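Local structure of protein-arginine-phosphatase (Bacillus subtilis subsp. subtilis, 4KK3) at residues K128-R131 against D132-E136; R139-A142 against K143-K146; S67-E71 against E72-S76; G96-R99 against D100-F103. The protein removes the phosphate group from phosphoarginine residues in many proteins, counteracting the arginine kinase McsB and restoring DNA binding by the repressor CtsR. One frame throughout, in Å; residues are numbered along the deposited sequence.

Contact 1: K128-R131 against D132-E136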
loop_
_atom_site.group_PDB
_atom_site.type_symbol
_atom_site.label_atom_id
_atom_site.label_comp_id
_atom_site.label_asym_id
_atom_site.label_seq_id
_atom_site.Cartn_x
_atom_site.Cartn_y
_atom_site.Cartn_z
ATOM N N LYS A 128 -5.105 -11.754 8.635
ATOM C CA LYS A 128 -5.573 -12.476 7.460
ATOM C C LYS A 128 -6.788 -11.779 6.859
ATOM O O LYS A 128 -6.963 -11.773 5.646
ATOM C CB LYS A 128 -5.849 -13.952 7.765
ATOM C CG LYS A 128 -4.592 -14.730 8.084
ATOM C CD LYS A 128 -4.917 -16.202 8.315
ATOM C CE LYS A 128 -3.750 -16.947 8.923
ATOM N NZ LYS A 128 -3.976 -18.427 8.913
ATOM N N GLN A 129 -7.608 -11.169 7.712
ATOM C CA GLN A 129 -8.740 -10.371 7.246
ATOM C C GLN A 129 -8.265 -9.127 6.492
ATOM O O GLN A 129 -8.804 -8.785 5.447
ATOM C CB GLN A 129 -9.645 -9.986 8.420
ATOM C CG GLN A 129 -10.333 -11.185 9.077
ATOM C CD GLN A 129 -11.165 -10.797 10.288
ATOM O OE1 GLN A 129 -10.722 -10.927 11.432
ATOM N NE2 GLN A 129 -12.379 -10.319 10.041
ATOM N N THR A 130 -7.239 -8.470 7.019
ATOM C CA THR A 130 -6.624 -7.335 6.333
ATOM C C THR A 130 -6.055 -7.769 4.983
ATOM O O THR A 130 -6.265 -7.122 3.953
ATOM C CB THR A 130 -5.508 -6.728 7.176
ATOM O OG1 THR A 130 -6.065 -6.240 8.400
ATOM C CG2 THR A 130 -4.848 -5.572 6.434
ATOM N N ARG A 131 -5.344 -8.890 4.994
ATOM C CA ARG A 131 -4.812 -9.440 3.751
ATOM C C ARG A 131 -5.918 -9.623 2.704
ATOM O O ARG A 131 -5.761 -9.226 1.550
ATOM C CB ARG A 131 -4.123 -10.784 4.020
ATOM C CG ARG A 131 -3.622 -11.461 2.750
ATOM C CD ARG A 131 -3.361 -12.949 3.005
ATOM N NE ARG A 131 -4.608 -13.691 3.188
ATOM C CZ ARG A 131 -4.717 -14.849 3.839
ATOM N NH1 ARG A 131 -3.658 -15.427 4.406
ATOM N NH2 ARG A 131 -5.904 -15.421 3.944
ATOM N N ASP A 132 -7.025 -10.246 3.104
ATOM C CA ASP A 132 -8.122 -10.526 2.180
ATOM C C ASP A 132 -8.788 -9.250 1.681
ATOM O O ASP A 132 -9.172 -9.151 0.518
ATOM C CB ASP A 132 -9.164 -11.437 2.832
ATOM C CG ASP A 132 -8.652 -12.860 3.030
ATOM O OD1 ASP A 132 -7.594 -13.191 2.456
ATOM O OD2 ASP A 132 -9.306 -13.645 3.749
ATOM N N GLU A 133 -8.917 -8.280 2.584
ATOM C CA GLU A 133 -9.464 -6.980 2.253
ATOM C C GLU A 133 -8.595 -6.307 1.187
ATOM O O GLU A 133 -9.103 -5.794 0.183
ATOM C CB GLU A 133 -9.514 -6.135 3.534
ATOM C CG GLU A 133 -9.922 -4.681 3.364
ATOM C CD GLU A 133 -9.893 -3.939 4.690
ATOM O OE1 GLU A 133 -9.253 -4.432 5.642
ATOM O OE2 GLU A 133 -10.507 -2.865 4.786
ATOM N N LEU A 134 -7.287 -6.316 1.419
ATOM C CA LEU A 134 -6.315 -5.750 0.496
ATOM C C LEU A 134 -6.336 -6.466 -0.849
ATOM O O LEU A 134 -6.322 -5.829 -1.906
ATOM C CB LEU A 134 -4.907 -5.826 1.088
ATOM C CG LEU A 134 -4.647 -4.775 2.163
ATOM C CD1 LEU A 134 -3.268 -4.946 2.781
ATOM C CD2 LEU A 134 -4.792 -3.377 1.519
ATOM N N GLU A 135 -6.348 -7.791 -0.798
ATOM C CA GLU A 135 -6.338 -8.582 -2.028
ATOM C C GLU A 135 -7.472 -8.176 -2.971
ATOM O O GLU A 135 -7.248 -7.941 -4.161
ATOM C CB GLU A 135 -6.399 -10.078 -1.701
ATOM C CG GLU A 135 -6.158 -10.985 -2.904
ATOM C CD GLU A 135 -6.069 -12.447 -2.506
ATOM O OE1 GLU A 135 -6.093 -12.734 -1.288
ATOM O OE2 GLU A 135 -5.973 -13.308 -3.406
ATOM N N GLU A 136 -8.683 -8.087 -2.436
ATOM C CA GLU A 136 -9.854 -7.749 -3.235
ATOM C C GLU A 136 -9.730 -6.358 -3.855
ATOM O O GLU A 136 -10.082 -6.150 -5.014
ATOM C CB GLU A 136 -11.127 -7.850 -2.389
ATOM C CG GLU A 136 -12.391 -7.454 -3.128
ATOM C CD GLU A 136 -13.654 -7.774 -2.353
ATOM O OE1 GLU A 136 -13.944 -8.970 -2.142
ATOM O OE2 GLU A 136 -14.356 -6.825 -1.960
HETATM O O HOH W 1 -7.541 -3.982 7.821
#
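A side-on salt bridge between Arg131 and Asp132, set on one flank of the long C-terminal helix 124-145, carries this local contact along the helix. The helix covers the parallel sheet of the low molecular weight phosphatase fold together with helix 13-28. Successive alpha-helical i to i+4 bonds run from Asp132 N to Lys128 O through Glu135 N to Arg131 O, the straightest being Leu134 N to Thr130 O at 2.8 Å. The guanidinium of Arg131 spends two nitrogens on a single carboxylate oxygen: NE lies 3.1 Å from Asp132 OD1, and NH2 lies 3.2 Å from that same OD1. Both approach from one face of the carboxylate, whose plane is turned 43° from the guanidinium, while OD1 sits within the guanidinium plane. With CG anti to the backbone N (chi1 176°) and a bend at chi3, the arginine chain folds back, and one face of its guanidinium has Lys128 CB above it, offset toward the rim. Arg131 NH1 turns instead to Ala54 O, and Lys128 NZ pairs with Glu57, tying this flank to the region of helix 49-56. Were Arg131 an alanine, the Asp132 carboxylate would probably lose its charged mate and Ala54 O this donor. On another side, Thr130 CG2 lies 4.0 Å from Leu134 CD1, both side chains packing on Met16 while Thr130 also touches the probable active-site residue Arg13. Glu133 OE2 is bridged to Lys106, and one water oxygen stands 2.8 Å from both Thr130 OG1 and Glu133 OE1, donating to the glutamate.

Contact 2: R139-A142 against K143-K146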
loop_
_atom_site.group_PDB
_atom_site.type_symbol
_atom_site.label_atom_id
_atom_site.label_comp_id
_atom_site.label_asym_id
_atom_site.label_seq_id
_atom_site.Cartn_x
_atom_site.Cartn_y
_atom_site.Cartn_z
ATOM N N ARG A 139 -6.811 -6.477 -6.606
ATOM C CA ARG A 139 -7.263 -7.102 -7.851
ATOM C C ARG A 139 -8.063 -6.127 -8.708
ATOM O O ARG A 139 -7.875 -6.078 -9.927
ATOM C CB ARG A 139 -8.057 -8.387 -7.594
ATOM C CG ARG A 139 -7.180 -9.510 -7.063
ATOM C CD ARG A 139 -7.872 -10.855 -7.077
ATOM N NE ARG A 139 -7.007 -11.887 -6.508
ATOM C CZ ARG A 139 -6.025 -12.493 -7.172
ATOM N NH1 ARG A 139 -5.777 -12.181 -8.439
ATOM N NH2 ARG A 139 -5.289 -13.415 -6.570
ATOM N N GLN A 140 -8.931 -5.343 -8.074
ATOM C CA GLN A 140 -9.705 -4.332 -8.794
ATOM C C GLN A 140 -8.797 -3.227 -9.316
ATOM O O GLN A 140 -8.986 -2.757 -10.434
ATOM C CB GLN A 140 -10.782 -3.700 -7.919
ATOM C CG GLN A 140 -11.766 -4.632 -7.254
ATOM C CD GLN A 140 -12.680 -3.885 -6.288
ATOM O OE1 GLN A 140 -13.492 -3.049 -6.702
ATOM N NE2 GLN A 140 -12.535 -4.165 -4.993
ATOM N N LEU A 141 -7.832 -2.801 -8.496
ATOM C CA LEU A 141 -6.869 -1.787 -8.907
ATOM C C LEU A 141 -6.166 -2.189 -10.195
ATOM O O LEU A 141 -6.031 -1.389 -11.118
ATOM C CB LEU A 141 -5.841 -1.498 -7.801
ATOM C CG LEU A 141 -4.748 -0.460 -8.096
ATOM C CD1 LEU A 141 -5.352 0.936 -8.286
ATOM C CD2 LEU A 141 -3.694 -0.416 -6.985
ATOM N N ALA A 142 -5.719 -3.438 -10.248
ATOM C CA ALA A 142 -5.048 -3.960 -11.423
ATOM C C ALA A 142 -5.917 -3.804 -12.670
ATOM O O ALA A 142 -5.459 -3.288 -13.686
ATOM C CB ALA A 142 -4.674 -5.400 -11.202
ATOM N N LYS A 143 -7.176 -4.220 -12.574
ATOM C CA LYS A 143 -8.100 -4.120 -13.697
ATOM C C LYS A 143 -8.307 -2.663 -14.095
ATOM O O LYS A 143 -8.429 -2.348 -15.277
ATOM C CB LYS A 143 -9.448 -4.772 -13.368
ATOM C CG LYS A 143 -9.382 -6.221 -12.891
ATOM C CD LYS A 143 -8.887 -7.174 -13.967
ATOM C CE LYS A 143 -9.040 -8.625 -13.517
ATOM N NZ LYS A 143 -8.385 -9.594 -14.443
ATOM N N GLN A 144 -8.340 -1.774 -13.107
ATOM C CA GLN A 144 -8.549 -0.362 -13.386
ATOM C C GLN A 144 -7.334 0.257 -14.058
ATOM O O GLN A 144 -7.474 1.058 -14.981
ATOM C CB GLN A 144 -8.889 0.403 -12.110
ATOM C CG GLN A 144 -10.294 0.162 -11.614
ATOM C CD GLN A 144 -10.500 0.718 -10.230
ATOM O OE1 GLN A 144 -9.581 1.287 -9.637
ATOM N NE2 GLN A 144 -11.709 0.558 -9.702
ATOM N N LEU A 145 -6.144 -0.128 -13.611
ATOM C CA LEU A 145 -4.916 0.437 -14.170
ATOM C C LEU A 145 -4.761 0.157 -15.669
ATOM O O LEU A 145 -4.032 0.864 -16.364
ATOM C CB LEU A 145 -3.688 -0.035 -13.393
ATOM C CG LEU A 145 -3.509 0.620 -12.021
ATOM C CD1 LEU A 145 -2.392 -0.046 -11.268
ATOM C CD2 LEU A 145 -3.231 2.108 -12.171
ATOM N N LYS A 146 -5.464 -0.861 -16.158
ATOM C CA LYS A 146 -5.509 -1.153 -17.592
ATOM C C LYS A 146 -6.185 -0.030 -18.384
ATOM O O LYS A 146 -5.989 0.087 -19.592
ATOM C CB LYS A 146 -6.249 -2.468 -17.848
ATOM C CG LYS A 146 -5.747 -3.638 -17.024
ATOM C CD LYS A 146 -4.286 -3.917 -17.307
ATOM C CE LYS A 146 -4.093 -4.722 -18.582
ATOM N NZ LYS A 146 -4.464 -6.154 -18.399
#
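Leu145 lays its CD1 against Leu141 CG at 4.0 Å, one helical turn further along the chain, and the two side chains cross obliquely. Different first torsions turn them across each other: Leu141 has CG anti to its own N (chi1 179°), whereas Leu145 has CG anti to its carbonyl carbon (chi1 -74°). The latter choice also brings Leu145 CG to 3.3 Å from Leu141 O, the oxygen that accepts from Leu145 N at 2.8 Å. Both leucines rest on Phe21 of helix 13-28, and Leu141 reaches Tyr108 and Val109 of helix 105-110 as well. This is the last part of helix 124-145, packed on its inner side against neighbouring helices of the phosphatase fold, with Ala142 contributing a small methyl against Ile24 and Leu30. The backbone bonds differ in strength: Gln144 N to Gln140 O is 2.9 Å, but Lys143 N to Arg139 O is weak at 3.3 Å and Lys146 N to Ala142 O weaker still at 3.5 Å. Gln144 CG lies 3.4 Å from Gln140 O; beyond it the chain is extended, and NE2 bonds to Val109 O. On the outer flank, Lys143 has CG beside its own N and close to Arg139 O; the bend at chi2 then sends the rest of the chain towards Glu28, where NZ forms a salt bridge with OE1. The poorly ordered Lys146 curls in the same general direction: its CG lies 3.4 Å from Ala142 O, and its NZ is modelled at Glu28 OE2, a less certain bridge than that of Lys143.

Contact 3: S67-E71 against E72-S76; sequences SPLTE and ELMES
Leu69 and Met74, the latter present as selenomethionine, cross at about a right angle where the loop 67-70 runs into helix 71-76. Leu69 has CG anti to the backbone N (chi1 -173°), which brings its branches against Met74 in the first turn of the helix, and CD2 lies 3.7 Å from Met74 SE. The bend of Met74 at chi2 carries SE across the leucine's branches, and the bend at chi3 turns CE; Met74 CG lies 4.0 Å from Leu69 CG. Ile91 of helix 85-94 touches both side chains, and Leu69 also reaches Ile4 and Ala37 of the sheet. Cutting Leu69 back to an alanine is likely to open a gap beside the selenium and leave the Met74 side chain freer to turn. Next along the chain, Thr70 is the N-cap. Its OG1 sits in the crowded position between backbone N and carbonyl carbon (chi1 63°), and there it accepts from Leu73 N at 3.3 Å in a nearly straight bond, 167° at the hydrogen. Leu73 CG slides in 3.4 Å from that same OG1, while Leu73 CD1 extends to 3.8 Å from Pro68 O. Thr70 O in turn takes Met74 N at 3.0 Å, the i to i+4 bond that opens the helix. A water links Thr70 OG1 to Glu72 OE1. Behind the cap, Ser67 N is held by Asn10 OD1 of the substrate-binding loop. With the Thr70 hydroxyl capping a first-turn amide, the acids Glu71, which also bonds to Tyr98 OH, and Glu72 probably suit the positive end of the helix dipole.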
loop_
_atom_site.group_PDB
_atom_site.type_symbol
_atom_site.label_atom_id
_atom_site.label_comp_id
_atom_site.label_asym_id
_atom_site.label_seq_id
_atom_site.Cartn_x
_atom_site.Cartn_y
_atom_site.Cartn_z
ATOM N N SER A 67 10.555 1.793 5.458
ATOM C CA SER A 67 11.109 3.013 4.883
ATOM C C SER A 67 10.207 4.198 5.215
ATOM O O SER A 67 8.990 4.099 5.099
ATOM C CB SER A 67 11.244 2.864 3.366
ATOM O OG SER A 67 11.617 4.089 2.759
ATOM N N PRO A 68 10.803 5.328 5.628
ATOM C CA PRO A 68 9.977 6.516 5.851
ATOM C C PRO A 68 9.607 7.133 4.518
ATOM O O PRO A 68 10.365 7.045 3.552
ATOM C CB PRO A 68 10.917 7.458 6.611
ATOM C CG PRO A 68 12.282 7.058 6.164
ATOM C CD PRO A 68 12.218 5.557 5.973
ATOM N N LEU A 69 8.439 7.751 4.461
ATOM C CA LEU A 69 8.071 8.494 3.283
ATOM C C LEU A 69 8.931 9.757 3.237
ATOM O O LEU A 69 9.184 10.374 4.266
ATOM C CB LEU A 69 6.594 8.840 3.343
ATOM C CG LEU A 69 5.992 9.476 2.102
ATOM C CD1 LEU A 69 6.009 8.524 0.921
ATOM C CD2 LEU A 69 4.589 9.881 2.431
ATOM N N THR A 70 9.406 10.119 2.052
ATOM C CA THR A 70 10.247 11.302 1.900
ATOM C C THR A 70 9.731 12.175 0.776
ATOM O O THR A 70 8.917 11.732 -0.037
ATOM C CB THR A 70 11.688 10.932 1.546
ATOM O OG1 THR A 70 11.699 10.270 0.278
ATOM C CG2 THR A 70 12.290 10.032 2.609
ATOM N N GLU A 71 10.221 13.412 0.725
ATOM C CA GLU A 71 9.847 14.344 -0.332
ATOM C C GLU A 71 10.203 13.779 -1.705
ATOM O O GLU A 71 9.422 13.893 -2.647
ATOM C CB GLU A 71 10.522 15.702 -0.114
ATOM C CG GLU A 71 10.364 16.684 -1.268
ATOM C CD GLU A 71 8.953 17.228 -1.399
ATOM O OE1 GLU A 71 8.213 17.229 -0.392
ATOM O OE2 GLU A 71 8.585 17.663 -2.514
ATOM N N GLU A 72 11.374 13.152 -1.806
ATOM C CA GLU A 72 11.822 12.554 -3.062
ATOM C C GLU A 72 10.856 11.491 -3.584
ATOM O O GLU A 72 10.537 11.465 -4.775
ATOM C CB GLU A 72 13.212 11.940 -2.901
ATOM C CG GLU A 72 13.814 11.438 -4.201
ATOM C CD GLU A 72 14.875 10.379 -3.979
ATOM O OE1 GLU A 72 14.502 9.226 -3.667
ATOM O OE2 GLU A 72 16.075 10.698 -4.114
ATOM N N LEU A 73 10.406 10.611 -2.694
ATOM C CA LEU A 73 9.422 9.591 -3.056
ATOM C C LEU A 73 8.098 10.219 -3.487
ATOM O O LEU A 73 7.465 9.764 -4.444
ATOM C CB LEU A 73 9.183 8.631 -1.890
ATOM C CG LEU A 73 10.342 7.736 -1.452
ATOM C CD1 LEU A 73 9.956 6.957 -0.199
ATOM C CD2 LEU A 73 10.744 6.792 -2.572
HETATM N N MSE A 74 7.682 11.259 -2.770
HETATM C CA MSE A 74 6.428 11.943 -3.066
HETATM C C MSE A 74 6.471 12.638 -4.424
HETATM O O MSE A 74 5.484 12.645 -5.155
HETATM C CB MSE A 74 6.072 12.944 -1.958
HETATM C CG MSE A 74 5.576 12.300 -0.664
HETATM SE SE MSE A 74 3.898 11.331 -0.920
HETATM C CE MSE A 74 2.881 12.789 -1.720
ATOM N N GLU A 75 7.619 13.215 -4.760
ATOM C CA GLU A 75 7.771 13.899 -6.043
ATOM C C GLU A 75 7.737 12.905 -7.203
ATOM O O GLU A 75 7.096 13.155 -8.223
ATOM C CB GLU A 75 9.074 14.711 -6.073
ATOM C CG GLU A 75 9.297 15.532 -7.350
ATOM C CD GLU A 75 9.826 14.704 -8.519
ATOM O OE1 GLU A 75 10.605 13.755 -8.285
ATOM O OE2 GLU A 75 9.449 15.000 -9.675
ATOM N N SER A 76 8.437 11.783 -7.044
ATOM C CA SER A 76 8.618 10.828 -8.138
ATOM C C SER A 76 7.426 9.907 -8.392
ATOM O O SER A 76 7.289 9.356 -9.485
ATOM C CB SER A 76 9.866 9.976 -7.905
ATOM O OG SER A 76 9.939 8.926 -8.853
HETATM O O HOH W 2 13.734 9.262 -0.876
#

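Contact 4: G96-R99 against D100-F103; sequences GRYR and DKVF
Val102 N meets Arg99 O from far above the carbonyl plane, 70° out of it, at a distance of 3.3 Å. This steep approach belongs to two overlapping type I beta turns, residues 98-101 and 99-102, which lead the chain from helix 85-94 into strand 102-104 at the edge of the parallel sheet. The first turn is closed by Lys101 N to Tyr98 O at 3.0 Å, again with the donor well out of the carbonyl plane. Overlapping this turn at Tyr98 is an inverse gamma turn centred on Arg97, whose bond from Tyr98 N to Gly96 O is weak. Tyr98 and Lys101 lie side by side and point the same way. Lys101 has CG between its backbone N and carbonyl carbon (chi1 75°), which puts CG 3.3 Å from Tyr98 O and lets the aliphatic chain run alongside the tyrosine. Further on, Lys101 CE approaches Tyr98 CD1 obliquely at 3.8 Å. The polar ends find separate partners: Lys101 NZ reaches Met74 O and Ala77 O, and Tyr98 OH bonds to Glu71, so both residues join the turn to helix 71-76 and the chain just after it. Val102 faces inward, setting CG2 3.3 Å from Tyr98 O and packing on Ile91 and Val80. The backbones of Lys101 and Phe103 bond to strand 79-82. At the outer corner a water, weakly bonded to Arg97 O, accepts from Asp100 N at 3.0 Å and donates to Asp100 OD2 at 2.6 Å.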
loop_
_atom_site.group_PDB
_atom_site.type_symbol
_atom_site.label_atom_id
_atom_site.label_comp_id
_atom_site.label_asym_id
_atom_site.label_seq_id
_atom_site.Cartn_x
_atom_site.Cartn_y
_atom_site.Cartn_z
ATOM N N GLY A 96 5.099 18.133 0.281
ATOM C CA GLY A 96 4.778 19.185 -0.667
ATOM C C GLY A 96 3.353 19.178 -1.181
ATOM O O GLY A 96 2.483 18.474 -0.652
ATOM N N ARG A 97 3.128 19.973 -2.225
ATOM C CA ARG A 97 1.816 20.145 -2.828
ATOM C C ARG A 97 1.492 19.017 -3.792
ATOM O O ARG A 97 1.597 19.174 -5.015
ATOM C CB ARG A 97 1.762 21.485 -3.571
ATOM C CG ARG A 97 2.161 22.682 -2.723
ATOM C CD ARG A 97 1.062 23.049 -1.740
ATOM N NE ARG A 97 -0.229 23.205 -2.411
ATOM C CZ ARG A 97 -1.387 23.360 -1.777
ATOM N NH1 ARG A 97 -1.424 23.390 -0.451
ATOM N NH2 ARG A 97 -2.509 23.478 -2.467
ATOM N N TYR A 98 1.069 17.886 -3.240
ATOM C CA TYR A 98 0.852 16.685 -4.043
ATOM C C TYR A 98 -0.514 16.070 -3.857
ATOM O O TYR A 98 -0.692 14.888 -4.144
ATOM C CB TYR A 98 1.894 15.622 -3.711
ATOM C CG TYR A 98 3.305 16.062 -3.974
ATOM C CD1 TYR A 98 3.715 16.389 -5.254
ATOM C CD2 TYR A 98 4.232 16.145 -2.943
ATOM C CE1 TYR A 98 5.006 16.799 -5.506
ATOM C CE2 TYR A 98 5.531 16.547 -3.187
ATOM C CZ TYR A 98 5.908 16.878 -4.469
ATOM O OH TYR A 98 7.195 17.290 -4.722
ATOM N N ARG A 99 -1.475 16.864 -3.394
ATOM C CA ARG A 99 -2.836 16.377 -3.194
ATOM C C ARG A 99 -3.394 15.654 -4.408
ATOM O O ARG A 99 -4.180 14.719 -4.268
ATOM C CB ARG A 99 -3.780 17.523 -2.813
ATOM C CG ARG A 99 -3.647 17.958 -1.380
ATOM C CD ARG A 99 -4.663 19.025 -1.021
ATOM N NE ARG A 99 -4.435 19.493 0.339
ATOM C CZ ARG A 99 -4.991 18.957 1.419
ATOM N NH1 ARG A 99 -5.827 17.937 1.310
ATOM N NH2 ARG A 99 -4.720 19.460 2.614
ATOM N N ASP A 100 -2.993 16.089 -5.600
ATOM C CA ASP A 100 -3.594 15.560 -6.812
ATOM C C ASP A 100 -3.176 14.148 -7.112
ATOM O O ASP A 100 -3.785 13.509 -7.959
ATOM C CB ASP A 100 -3.260 16.424 -8.004
ATOM C CG ASP A 100 -4.117 17.658 -8.054
ATOM O OD1 ASP A 100 -5.362 17.502 -8.094
ATOM O OD2 ASP A 100 -3.538 18.747 -8.006
ATOM N N LYS A 101 -2.152 13.667 -6.421
ATOM C CA LYS A 101 -1.702 12.284 -6.634
ATOM C C LYS A 101 -1.973 11.367 -5.444
ATOM O O LYS A 101 -1.666 10.179 -5.501
ATOM C CB LYS A 101 -0.212 12.240 -6.999
ATOM C CG LYS A 101 0.719 12.494 -5.831
ATOM C CD LYS A 101 2.179 12.297 -6.214
ATOM C CE LYS A 101 2.639 13.309 -7.244
ATOM N NZ LYS A 101 4.108 13.164 -7.538
ATOM N N VAL A 102 -2.558 11.904 -4.377
ATOM C CA VAL A 102 -2.754 11.133 -3.145
ATOM C C VAL A 102 -4.230 10.818 -2.909
ATOM O O VAL A 102 -5.075 11.729 -2.834
ATOM C CB VAL A 102 -2.227 11.912 -1.933
ATOM C CG1 VAL A 102 -2.471 11.140 -0.641
ATOM C CG2 VAL A 102 -0.751 12.254 -2.107
ATOM N N PHE A 103 -4.533 9.531 -2.776
ATOM C CA PHE A 103 -5.896 9.061 -2.567
ATOM C C PHE A 103 -5.850 7.910 -1.593
ATOM O O PHE A 103 -4.841 7.217 -1.525
ATOM C CB PHE A 103 -6.488 8.577 -3.899
ATOM C CG PHE A 103 -6.519 9.637 -4.965
ATOM C CD1 PHE A 103 -7.569 10.544 -5.025
ATOM C CD2 PHE A 103 -5.496 9.738 -5.897
ATOM C CE1 PHE A 103 -7.604 11.539 -5.995
ATOM C CE2 PHE A 103 -5.531 10.727 -6.877
ATOM C CZ PHE A 103 -6.584 11.631 -6.921
HETATM O O HOH W 3 -1.388 18.422 -6.541
#

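How the contacts relate
Contacts 1 and 2 follow one another on helix 124-145, their centres about 16 Å apart, and both set leucine on helix 13-28; contact 1 adds intrahelical charge pairing near the active site, whereas contact 2 sends its lysines out to a neighbouring helix. Contacts 3 and 4 lie close together, about 12 Å between centres, on the side of the chain's centre opposite contact 1, and meet through bonds from Tyr98 and Lys101 to helix 71-76. Contacts 1 to 3 are partly buried, each combining apolar packing with polar groups, in contact 1 including the buried Arg131. Contact 4 is a surface turn, held by backbone bonds and the Tyr98-Lys101 packing, with Val102 its buried residue.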